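PDB 5NNS: glycosyl hydrolase family 61, 2 protein from Heterobasidion irregulare TC 32-1, which depolymerizes crystalline and amorphous polysaccharides as a copper-dependent lytic monooxygenase of the AA9 family, oxidizing (1-4)-linked glucan chains at C1. Local coordinates for residues Tyr149-Glu154 / Ala171-Thr176; Ser27-Glu32 / Lys61-Ala66; Pro141-Ala146 / Glu179-Pro184; Gly68-Ala73 / Ser135-Ile140. All coordinates share one frame; numbering follows the deposited sequence.

Contact 1 (Tyr149-Glu154 / Ala171-Thr176); sequences YILRHE and AQLIVT
An antiparallel beta hairpin, formed by strands 147-157 and 165-176 of the mixed sheet in the AA9 beta-sandwich, pairs Y149 with L173 and L151 with A171. Both are hydrogen-bonded pairs, each closed twice. L173 N meets Y149 O at 2.8 Å, nearly along the C=O axis, whereas Y149 N stands 37° out of the plane of the L173 carbonyl. L151 N to A171 O is the shortest of the four bonds at 2.7 Å, and A171 N returns one to L151 O. Between them, I150 and Q172 turn to the other face, where I150 CD1 lies 3.8 Å from Q172 CG; the amide of Q172 is held by R31, S62 and T97. On the Y149 face, chi1 of -67° sets CG beside the backbone N, and from there ring atom CD1 touches V175 CG2 obliquely at 3.4 Å. The phenol OH bonds to A145 O in the preceding loop. An alanine in place of Y149 would probably leave A145 O without this mate and open a gap beside V175 CG2. Further along this face the methyl L173 CD1 packs on L151, 3.7 Å from CB and 4.2 Å from CD2.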
loop_
_atom_site.group_PDB
_atom_site.type_symbol
_atom_site.label_atom_id
_atom_site.label_comp_id
_atom_site.label_asym_id
_atom_site.label_seq_id
_atom_site.Cartn_x
_atom_site.Cartn_y
_atom_site.Cartn_z
ATOM N N TYR A 149 8.640 10.529 4.417
ATOM C CA TYR A 149 8.259 9.355 3.629
ATOM C C TYR A 149 6.750 9.239 3.457
ATOM O O TYR A 149 5.987 9.596 4.364
ATOM C CB TYR A 149 8.726 8.071 4.317
ATOM C CG TYR A 149 10.212 7.868 4.385
ATOM C CD1 TYR A 149 10.962 8.444 5.406
ATOM C CD2 TYR A 149 10.874 7.068 3.448
ATOM C CE1 TYR A 149 12.330 8.248 5.490
ATOM C CE2 TYR A 149 12.246 6.866 3.518
ATOM C CZ TYR A 149 12.970 7.457 4.544
ATOM O OH TYR A 149 14.327 7.259 4.623
ATOM N N ILE A 150 6.328 8.716 2.306
ATOM C CA ILE A 150 4.976 8.182 2.162
ATOM C C ILE A 150 4.985 6.728 2.642
ATOM O O ILE A 150 5.943 6.002 2.383
ATOM C CB ILE A 150 4.488 8.202 0.700
ATOM C CG1 ILE A 150 4.487 9.628 0.133
ATOM C CG2 ILE A 150 3.097 7.582 0.590
ATOM C CD1 ILE A 150 3.594 10.614 0.866
ATOM N N LEU A 151 3.925 6.327 3.343
ATOM C CA LEU A 151 3.670 4.933 3.699
ATOM C C LEU A 151 2.449 4.491 2.911
ATOM O O LEU A 151 1.370 5.073 3.066
ATOM C CB LEU A 151 3.378 4.795 5.196
ATOM C CG LEU A 151 2.974 3.403 5.709
ATOM C CD1 LEU A 151 4.145 2.444 5.578
ATOM C CD2 LEU A 151 2.482 3.469 7.151
ATOM N N ARG A 152 2.617 3.445 2.105
ATOM C CA ARG A 152 1.638 3.047 1.105
ATOM C C ARG A 152 1.163 1.616 1.362
ATOM O O ARG A 152 1.986 0.698 1.404
ATOM C CB ARG A 152 2.270 3.167 -0.290
ATOM C CG ARG A 152 1.518 2.460 -1.414
ATOM C CD ARG A 152 2.100 2.792 -2.771
ATOM N NE ARG A 152 1.157 2.504 -3.851
ATOM C CZ ARG A 152 1.011 1.327 -4.462
ATOM N NH1 ARG A 152 1.745 0.271 -4.119
ATOM N NH2 ARG A 152 0.117 1.210 -5.438
ATOM N N HIS A 153 -0.153 1.435 1.519
ATOM C CA HIS A 153 -0.757 0.095 1.637
ATOM C C HIS A 153 -1.508 -0.232 0.361
ATOM O O HIS A 153 -2.195 0.628 -0.189
ATOM C CB HIS A 153 -1.708 0.014 2.830
ATOM C CG HIS A 153 -1.014 0.098 4.149
ATOM N ND1 HIS A 153 -0.604 1.292 4.695
ATOM C CD2 HIS A 153 -0.636 -0.866 5.023
ATOM C CE1 HIS A 153 -0.006 1.062 5.852
ATOM N NE2 HIS A 153 -0.018 -0.239 6.078
ATOM N N GLU A 154 -1.382 -1.481 -0.091
ATOM C CA GLU A 154 -1.982 -1.919 -1.336
ATOM C C GLU A 154 -2.551 -3.326 -1.227
ATOM O O GLU A 154 -1.888 -4.247 -0.724
ATOM C CB GLU A 154 -0.963 -1.869 -2.466
ATOM C CG GLU A 154 -1.562 -2.134 -3.838
ATOM C CD GLU A 154 -0.582 -1.905 -4.967
ATOM O OE1 GLU A 154 0.619 -2.227 -4.810
ATOM O OE2 GLU A 154 -1.009 -1.378 -6.016
ATOM N N ALA A 171 -0.143 7.457 3.233
ATOM C CA ALA A 171 -0.087 8.282 4.441
ATOM C C ALA A 171 1.274 8.965 4.516
ATOM O O ALA A 171 2.284 8.357 4.163
ATOM C CB ALA A 171 -0.314 7.422 5.671
ATOM N N GLN A 172 1.299 10.220 4.968
ATOM C CA GLN A 172 2.557 10.966 5.126
ATOM C C GLN A 172 3.168 10.702 6.500
ATOM O O GLN A 172 2.477 10.788 7.514
ATOM C CB GLN A 172 2.339 12.471 4.919
ATOM C CG GLN A 172 1.923 12.827 3.500
ATOM C CD GLN A 172 1.931 14.319 3.188
ATOM O OE1 GLN A 172 1.485 14.728 2.122
ATOM N NE2 GLN A 172 2.446 15.131 4.102
ATOM N N LEU A 173 4.458 10.370 6.523
ATOM C CA LEU A 173 5.196 10.173 7.768
ATOM C C LEU A 173 6.399 11.107 7.854
ATOM O O LEU A 173 6.936 11.542 6.834
ATOM C CB LEU A 173 5.706 8.737 7.888
ATOM C CG LEU A 173 4.733 7.573 7.725
ATOM C CD1 LEU A 173 5.509 6.268 7.815
ATOM C CD2 LEU A 173 3.626 7.627 8.764
ATOM N N ILE A 174 6.800 11.413 9.084
ATOM C CA ILE A 174 8.119 11.950 9.381
ATOM C C ILE A 174 8.835 10.851 10.166
ATOM O O ILE A 174 8.454 10.543 11.293
ATOM C CB ILE A 174 8.045 13.267 10.189
ATOM C CG1 ILE A 174 7.288 14.339 9.387
ATOM C CG2 ILE A 174 9.448 13.769 10.521
ATOM C CD1 ILE A 174 6.909 15.577 10.179
ATOM N N VAL A 175 9.848 10.243 9.550
ATOM C CA VAL A 175 10.604 9.159 10.169
ATOM C C VAL A 175 11.794 9.755 10.910
ATOM O O VAL A 175 12.593 10.478 10.318
ATOM C CB VAL A 175 11.060 8.118 9.120
ATOM C CG1 VAL A 175 11.959 7.056 9.740
ATOM C CG2 VAL A 175 9.844 7.466 8.474
ATOM N N THR A 176 11.897 9.451 12.203
ATOM C CA THR A 176 12.968 9.960 13.064
ATOM C C THR A 176 13.874 8.811 13.495
ATOM O O THR A 176 13.510 7.645 13.358
ATOM C CB THR A 176 12.393 10.650 14.318
ATOM O OG1 THR A 176 11.724 9.684 15.143
ATOM C CG2 THR A 176 11.410 11.755 13.931
#

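Contact 2 (Ser27-Glu32 / Lys61-Ala66); sequences STIQRE and KSATVA
S27 O is approached by two nitrogens: K61 NZ, through a weak hydrogen bond of 3.1 Å, and the side-chain amide of N15. The lysine chain, bent at chi2 and chi4, passes S27: the bend at chi4 (89°) turns NZ to S27 O, while CE lies 3.5 Å from S27 OG. That hydroxyl is itself bonded to A59 O, which probably limits its rotation. One residue on, K61 N donates to T28 O at 3.0 Å; the bond is nearly straight at the hydrogen, but the donor sits well above the carbonyl plane. The return contact is weaker in kind, a CA-H...O approach of I29 CA to K61 O. I29 carries the apolar part. Its CG2 is anti to the carbonyl carbon, beside the backbone N, and it is this branch that meets the S62-A63 peptide, 3.6 Å from A63 N and close to S62 C, while CD1 meets A63 CB at 4.0 Å. The side chain also packs on Y7, L9 and Y14 of the four-stranded sheet. S62 points away from the loop, its OG bonded to Q172 and its side chain about 3 Å from a bound sodium ion. T28 OG1 accepts from Q30 N at 2.8 Å and is also bonded to N15 O. The first pairing is an ST turn within a loop that docks, through the K61 bonds and I29, on the lead-in to strand 63-66, an outermost strand of the mixed sheet, at the edge of the AA9 beta-sandwich.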
loop_
_atom_site.group_PDB
_atom_site.type_symbol
_atom_site.label_atom_id
_atom_site.label_comp_id
_atom_site.label_asym_id
_atom_site.label_seq_id
_atom_site.Cartn_x
_atom_site.Cartn_y
_atom_site.Cartn_z
ATOM N N SER A 27 -9.068 16.780 7.257
ATOM C CA SER A 27 -7.692 16.909 7.709
ATOM C C SER A 27 -7.197 15.543 8.167
ATOM O O SER A 27 -7.791 14.924 9.052
ATOM C CB SER A 27 -7.589 17.931 8.843
ATOM O OG SER A 27 -6.247 18.349 9.009
ATOM N N THR A 28 -6.119 15.073 7.549
ATOM C CA THR A 28 -5.603 13.738 7.819
ATOM C C THR A 28 -4.155 13.592 7.383
ATOM O O THR A 28 -3.660 14.366 6.560
ATOM C CB THR A 28 -6.464 12.648 7.128
ATOM O OG1 THR A 28 -5.792 11.381 7.182
ATOM C CG2 THR A 28 -6.754 12.999 5.669
ATOM N N ILE A 29 -3.486 12.587 7.940
ATOM C CA ILE A 29 -2.172 12.174 7.440
ATOM C C ILE A 29 -2.260 11.514 6.057
ATOM O O ILE A 29 -1.258 11.434 5.341
ATOM C CB ILE A 29 -1.419 11.243 8.422
ATOM C CG1 ILE A 29 -2.171 9.920 8.666
ATOM C CG2 ILE A 29 -1.149 11.972 9.731
ATOM C CD1 ILE A 29 -1.300 8.857 9.299
ATOM N N GLN A 30 -3.456 11.049 5.700
ATOM C CA GLN A 30 -3.680 10.290 4.481
ATOM C C GLN A 30 -3.894 11.188 3.261
ATOM O O GLN A 30 -4.511 12.250 3.368
ATOM C CB GLN A 30 -4.895 9.384 4.663
ATOM C CG GLN A 30 -4.859 8.145 3.797
ATOM C CD GLN A 30 -6.068 7.269 3.976
ATOM O OE1 GLN A 30 -7.192 7.763 4.102
ATOM N NE2 GLN A 30 -5.853 5.956 3.967
ATOM N N ARG A 31 -3.386 10.746 2.108
ATOM C CA ARG A 31 -3.651 11.406 0.830
ATOM C C ARG A 31 -5.087 11.138 0.391
ATOM O O ARG A 31 -5.669 10.098 0.730
ATOM C CB ARG A 31 -2.673 10.936 -0.258
ATOM C CG ARG A 31 -1.236 11.406 -0.077
ATOM C CD ARG A 31 -1.147 12.921 0.057
ATOM N NE ARG A 31 0.184 13.443 -0.263
ATOM C CZ ARG A 31 0.633 13.732 -1.489
ATOM N NH1 ARG A 31 -0.122 13.550 -2.573
ATOM N NH2 ARG A 31 1.862 14.207 -1.633
ATOM N N GLU A 32 -5.651 12.090 -0.352
ATOM C CA GLU A 32 -7.050 12.033 -0.764
ATOM C C GLU A 32 -7.291 10.847 -1.687
ATOM O O GLU A 32 -6.572 10.670 -2.660
ATOM C CB GLU A 32 -7.451 13.328 -1.476
ATOM C CG GLU A 32 -8.803 13.306 -2.186
ATOM C CD GLU A 32 -9.181 14.653 -2.785
ATOM O OE1 GLU A 32 -8.451 15.643 -2.567
ATOM O OE2 GLU A 32 -10.209 14.726 -3.487
ATOM N N LYS A 61 -1.767 16.558 7.192
ATOM C CA LYS A 61 -0.960 16.191 8.357
ATOM C C LYS A 61 0.130 15.188 7.963
ATOM O O LYS A 61 0.111 14.646 6.856
ATOM C CB LYS A 61 -1.844 15.595 9.458
ATOM C CG LYS A 61 -3.085 16.415 9.828
ATOM C CD LYS A 61 -3.459 16.223 11.302
ATOM C CE LYS A 61 -4.933 16.483 11.603
ATOM N NZ LYS A 61 -5.800 15.272 11.464
ATOM N N SER A 62 1.090 14.983 8.868
ATOM C CA SER A 62 2.087 13.902 8.779
ATOM C C SER A 62 2.246 13.244 10.158
ATOM O O SER A 62 2.224 13.931 11.175
ATOM C CB SER A 62 3.454 14.430 8.317
ATOM O OG SER A 62 3.430 14.904 6.982
ATOM N N ALA A 63 2.413 11.922 10.189
ATOM C CA ALA A 63 2.608 11.191 11.442
ATOM C C ALA A 63 4.094 11.063 11.722
ATOM O O ALA A 63 4.833 10.519 10.903
ATOM C CB ALA A 63 1.971 9.817 11.363
ATOM N N THR A 64 4.536 11.571 12.872
ATOM C CA THR A 64 5.926 11.411 13.297
ATOM C C THR A 64 6.077 10.088 14.032
ATOM O O THR A 64 5.347 9.826 14.988
ATOM C CB THR A 64 6.391 12.570 14.191
ATOM O OG1 THR A 64 6.130 13.807 13.521
ATOM C CG2 THR A 64 7.886 12.462 14.484
ATOM N N VAL A 65 7.015 9.257 13.564
ATOM C CA VAL A 65 7.261 7.918 14.117
ATOM C C VAL A 65 8.741 7.560 14.016
ATOM O O VAL A 65 9.413 7.947 13.064
ATOM C CB VAL A 65 6.427 6.813 13.400
ATOM C CG1 VAL A 65 4.956 6.928 13.759
ATOM C CG2 VAL A 65 6.595 6.847 11.885
ATOM N N ALA A 66 9.244 6.816 14.996
ATOM C CA ALA A 66 10.623 6.332 14.954
ATOM C C ALA A 66 10.731 5.196 13.947
ATOM O O ALA A 66 9.768 4.452 13.724
ATOM C CB ALA A 66 11.069 5.852 16.326
#

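Contact 3 (Pro141-Ala146 / Glu179-Pro184); sequences PSSLAA and EGATPP
S143 and A181 meet where a type I beta turn, P141 to L144, lies against the loop that follows strand 165-176; a single bridge between L144 and A181 joins the two backbones. S143 O receives A181 N at 2.9 Å and, weakly, E179 N at 3.1 Å, so one carbonyl gathers two amides of the loop. A145 N completes the bridge by donating to A181 O. S143 OG stands between its own backbone N and carbonyl carbon (chi1 64°), a placement that brings it 3.5 Å from A181 CB. E179 is extended beyond CG, which carries its OE1 to 3.2 Å from S143 CB, a contact with carbon rather than a polar bond. L144 has CG anti to the backbone N (chi1 -179°); the side chain leaves the bridge to pack on F107 and W223, and its CD1 only grazes A181 O. A145 CB rests 3.7 Å from G180 C, and the methyl T182 CG2 approaches A145 CB from another direction, at 4.1 Å. G180 itself adopts a positive phi of 64°, a backbone conformation that glycine favours. The contact thus ties two surface loops beside the ends of the hairpin strands. One water bridges them, accepting from A146 N at 2.9 Å and from G180 N at 3.0 Å.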
loop_
_atom_site.group_PDB
_atom_site.type_symbol
_atom_site.label_atom_id
_atom_site.label_comp_id
_atom_site.label_asym_id
_atom_site.label_seq_id
_atom_site.Cartn_x
_atom_site.Cartn_y
_atom_site.Cartn_z
ATOM N N PRO A 141 11.155 -0.298 8.816
ATOM C CA PRO A 141 12.499 -0.854 9.040
ATOM C C PRO A 141 13.355 -0.062 10.047
ATOM O O PRO A 141 13.507 1.160 9.902
ATOM C CB PRO A 141 13.119 -0.829 7.641
ATOM C CG PRO A 141 11.950 -1.017 6.730
ATOM C CD PRO A 141 10.793 -0.309 7.385
ATOM N N SER A 142 13.885 -0.771 11.053
ATOM C CA SER A 142 14.701 -0.186 12.139
ATOM C C SER A 142 15.846 0.699 11.649
ATOM O O SER A 142 16.123 1.742 12.245
ATOM C CB SER A 142 15.295 -1.295 13.015
ATOM O OG SER A 142 14.283 -2.126 13.560
ATOM N N SER A 143 16.486 0.282 10.555
ATOM C CA SER A 143 17.656 0.967 9.996
ATOM C C SER A 143 17.369 2.170 9.084
ATOM O O SER A 143 18.305 2.899 8.729
ATOM C CB SER A 143 18.488 -0.038 9.201
ATOM O OG SER A 143 17.750 -0.514 8.088
ATOM N N LEU A 144 16.105 2.378 8.703
ATOM C CA LEU A 144 15.752 3.355 7.669
ATOM C C LEU A 144 16.275 4.753 8.008
ATOM O O LEU A 144 16.178 5.190 9.157
ATOM C CB LEU A 144 14.231 3.394 7.477
ATOM C CG LEU A 144 13.634 4.329 6.421
ATOM C CD1 LEU A 144 14.128 3.968 5.031
ATOM C CD2 LEU A 144 12.113 4.284 6.474
ATOM N N ALA A 145 16.831 5.439 7.008
ATOM C CA ALA A 145 17.355 6.792 7.188
ATOM C C ALA A 145 16.233 7.743 7.581
ATOM O O ALA A 145 15.138 7.676 7.018
ATOM C CB ALA A 145 18.028 7.283 5.913
ATOM N N ALA A 146 16.499 8.618 8.549
ATOM C CA ALA A 146 15.520 9.635 8.959
ATOM C C ALA A 146 15.128 10.498 7.761
ATOM O O ALA A 146 15.956 10.783 6.890
ATOM C CB ALA A 146 16.069 10.503 10.087
ATOM N N GLU A 179 19.162 4.375 11.337
ATOM C CA GLU A 179 20.591 4.076 11.215
ATOM C C GLU A 179 21.105 4.454 9.820
ATOM O O GLU A 179 22.045 3.835 9.316
ATOM C CB GLU A 179 20.858 2.583 11.486
ATOM C CG GLU A 179 20.360 2.055 12.837
ATOM C CD GLU A 179 20.430 0.532 12.963
ATOM O OE1 GLU A 179 20.094 -0.175 11.987
ATOM O OE2 GLU A 179 20.806 0.035 14.051
ATOM N N GLY A 180 20.484 5.462 9.197
ATOM C CA GLY A 180 20.923 5.992 7.905
ATOM C C GLY A 180 20.874 5.090 6.676
ATOM O O GLY A 180 21.414 5.457 5.630
ATOM N N ALA A 181 20.219 3.933 6.777
ATOM C CA ALA A 181 20.156 2.986 5.666
ATOM C C ALA A 181 19.100 3.417 4.643
ATOM O O ALA A 181 18.030 3.910 5.012
ATOM C CB ALA A 181 19.864 1.587 6.179
ATOM N N THR A 182 19.433 3.256 3.362
ATOM C CA THR A 182 18.503 3.476 2.250
ATOM C C THR A 182 18.499 2.229 1.370
ATOM O O THR A 182 19.538 1.596 1.217
ATOM C CB THR A 182 18.922 4.674 1.378
ATOM O OG1 THR A 182 20.277 4.496 0.954
ATOM C CG2 THR A 182 18.809 5.988 2.146
ATOM N N PRO A 183 17.343 1.882 0.766
ATOM C CA PRO A 183 17.352 0.703 -0.104
ATOM C C PRO A 183 18.229 0.908 -1.345
ATOM O O PRO A 183 18.190 1.996 -1.929
ATOM C CB PRO A 183 15.878 0.528 -0.512
ATOM C CG PRO A 183 15.114 1.627 0.127
ATOM C CD PRO A 183 16.077 2.629 0.673
ATOM N N PRO A 184 19.018 -0.117 -1.741
ATOM C CA PRO A 184 19.740 -0.045 -3.022
ATOM C C PRO A 184 18.804 0.121 -4.231
ATOM O O PRO A 184 17.612 -0.188 -4.145
ATOM C CB PRO A 184 20.479 -1.389 -3.103
ATOM C CG PRO A 184 20.514 -1.922 -1.709
ATOM C CD PRO A 184 19.305 -1.370 -1.013
HETATM O O HOH W 1 18.570 7.485 10.225
#

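Contact 4 (Gly68-Ala73 / Ser135-Ile140); sequences GSSVTA and SWTTSI
V71 and T138 form a hydrogen-bonded pair between antiparallel strands 70-75 and 135-139, the latter an outermost strand of the four-stranded sheet of the AA9 sandwich. V71 N bonds to T138 O at 2.9 Å and T138 N returns to V71 O; A73 and W136 repeat the pattern, and I140 N to S69 O extends it past the strand ends. A water joins the two backbones as well, donating to V71 O at 2.7 Å and to W136 O at 2.8 Å. On the V71 face, the valine and I140 side chains cross at about a right angle, with V71 CG1 3.6 Å from I140 CD1. CG1 lies anti to the carbonyl carbon (chi1 -71°), which leaves CG2 in the crowded position between the backbone N and carbonyl carbon, 3.2 Å from T138 O. The valine also packs on L9 and on L151 of the facing sheet, so an alanine here would probably open a gap between I140 and L151 in the sandwich interior. On the other face the T72 and T137 hydroxyls bond OG1 to OG1 at 2.6 Å, either being able to donate, and T137 CG2 sits 3.2 Å from S70 OG. A second water spans S70 OG and S139 OG. A glycerol, probably from the crystallisation liquor, also bonds T72 OG1. Further out, S135 OG bonds N132 O, while the W136 indole packs on V85, V87 and V112 and is held by its NE1 to N110 OD1.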
loop_
_atom_site.group_PDB
_atom_site.type_symbol
_atom_site.label_atom_id
_atom_site.label_comp_id
_atom_site.label_asym_id
_atom_site.label_seq_id
_atom_site.Cartn_x
_atom_site.Cartn_y
_atom_site.Cartn_z
ATOM N N GLY A 68 11.658 1.617 13.098
ATOM C CA GLY A 68 11.453 0.485 14.013
ATOM C C GLY A 68 10.029 0.397 14.548
ATOM O O GLY A 68 9.608 -0.676 14.989
ATOM N N SER A 69 9.293 1.519 14.508
ATOM C CA SER A 69 7.906 1.598 14.983
ATOM C C SER A 69 6.945 0.685 14.233
ATOM O O SER A 69 7.077 0.490 13.029
ATOM C CB SER A 69 7.350 3.021 14.825
ATOM O OG SER A 69 8.087 3.978 15.557
ATOM N N SER A 70 5.959 0.177 14.966
ATOM C CA SER A 70 4.874 -0.621 14.415
ATOM C C SER A 70 3.816 0.320 13.823
ATOM O O SER A 70 3.411 1.298 14.467
ATOM C CB SER A 70 4.255 -1.480 15.522
ATOM O OG SER A 70 3.310 -2.392 15.005
ATOM N N VAL A 71 3.373 0.012 12.604
ATOM C CA VAL A 71 2.349 0.790 11.911
ATOM C C VAL A 71 1.232 -0.148 11.473
ATOM O O VAL A 71 1.491 -1.179 10.849
ATOM C CB VAL A 71 2.917 1.602 10.708
ATOM C CG1 VAL A 71 3.772 2.759 11.215
ATOM C CG2 VAL A 71 3.738 0.748 9.749
ATOM N N THR A 72 0.000 0.195 11.849
ATOM C CA THR A 72 -1.179 -0.591 11.512
ATOM C C THR A 72 -2.096 0.247 10.632
ATOM O O THR A 72 -2.316 1.433 10.910
ATOM C CB THR A 72 -1.949 -1.045 12.767
ATOM O OG1 THR A 72 -1.104 -1.875 13.569
ATOM C CG2 THR A 72 -3.201 -1.838 12.393
ATOM N N ALA A 73 -2.610 -0.378 9.571
ATOM C CA ALA A 73 -3.624 0.221 8.707
ATOM C C ALA A 73 -4.922 -0.531 8.930
ATOM O O ALA A 73 -4.918 -1.763 9.007
ATOM C CB ALA A 73 -3.200 0.139 7.248
ATOM N N SER A 135 -7.389 -5.492 9.206
ATOM C CA SER A 135 -6.224 -4.647 9.453
ATOM C C SER A 135 -4.918 -5.344 9.111
ATOM O O SER A 135 -4.873 -6.562 8.979
ATOM C CB SER A 135 -6.198 -4.175 10.910
ATOM O OG SER A 135 -5.930 -5.248 11.790
ATOM N N TRP A 136 -3.864 -4.547 8.965
ATOM C CA TRP A 136 -2.551 -5.052 8.612
ATOM C C TRP A 136 -1.476 -4.321 9.418
ATOM O O TRP A 136 -1.365 -3.088 9.358
ATOM C CB TRP A 136 -2.314 -4.849 7.120
ATOM C CG TRP A 136 -1.216 -5.693 6.575
ATOM C CD1 TRP A 136 0.053 -5.292 6.232
ATOM C CD2 TRP A 136 -1.287 -7.086 6.302
ATOM N NE1 TRP A 136 0.771 -6.363 5.755
ATOM C CE2 TRP A 136 -0.031 -7.475 5.786
ATOM C CE3 TRP A 136 -2.293 -8.054 6.445
ATOM C CZ2 TRP A 136 0.247 -8.786 5.424
ATOM C CZ3 TRP A 136 -2.017 -9.367 6.076
ATOM C CH2 TRP A 136 -0.756 -9.720 5.570
ATOM N N THR A 137 -0.684 -5.087 10.157
ATOM C CA THR A 137 0.362 -4.532 11.007
ATOM C C THR A 137 1.739 -5.046 10.583
ATOM O O THR A 137 1.946 -6.259 10.453
ATOM C CB THR A 137 0.096 -4.857 12.486
ATOM O OG1 THR A 137 -1.207 -4.386 12.841
ATOM C CG2 THR A 137 1.135 -4.182 13.391
ATOM N N THR A 138 2.656 -4.103 10.347
ATOM C CA THR A 138 4.062 -4.388 10.065
ATOM C C THR A 138 4.905 -3.222 10.597
ATOM O O THR A 138 4.364 -2.164 10.908
ATOM C CB THR A 138 4.309 -4.600 8.552
ATOM O OG1 THR A 138 5.683 -4.941 8.329
ATOM C CG2 THR A 138 3.982 -3.350 7.746
ATOM N N SER A 139 6.217 -3.414 10.716
ATOM C CA SER A 139 7.092 -2.383 11.290
ATOM C C SER A 139 7.816 -1.598 10.205
ATOM O O SER A 139 8.138 -2.141 9.155
ATOM C CB SER A 139 8.131 -3.012 12.217
ATOM O OG SER A 139 7.509 -3.656 13.309
ATOM N N ILE A 140 8.060 -0.318 10.467
ATOM C CA ILE A 140 8.959 0.484 9.637
ATOM C C ILE A 140 10.371 -0.050 9.888
ATOM O O ILE A 140 10.739 -0.268 11.047
ATOM C CB ILE A 140 8.872 1.983 9.988
ATOM C CG1 ILE A 140 7.500 2.528 9.581
ATOM C CG2 ILE A 140 9.987 2.771 9.302
ATOM C CD1 ILE A 140 7.126 3.818 10.275
HETATM O O HOH W 2 4.953 -4.317 13.989
HETATM O O HOH W 3 0.732 -1.608 8.283
#

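Along the chain contact 2 closes first, contact 4 follows, and contact 3 spans 141-184 with contact 1 within that span. Contacts 1 and 2 lie closest, centres 8 Å apart, and share the mixed sheet, since strand 63-66 runs parallel beside 165-176. Contact 4 belongs to the four-stranded sheet, its centre about 11 Å from that of contact 1; I140 CD1 lies 3.8 Å from L173 CD1 and V71 CG2 4.0 Å from L151 CD2, consistent with the two sheets packing face to face. V65 of contact 2 joins I140 there. Contact 3, its centre about 14 Å from that of contact 1, lies at the surface. All join parts of the sandwich scaffold, contacts 1 to 3 away from the copper site.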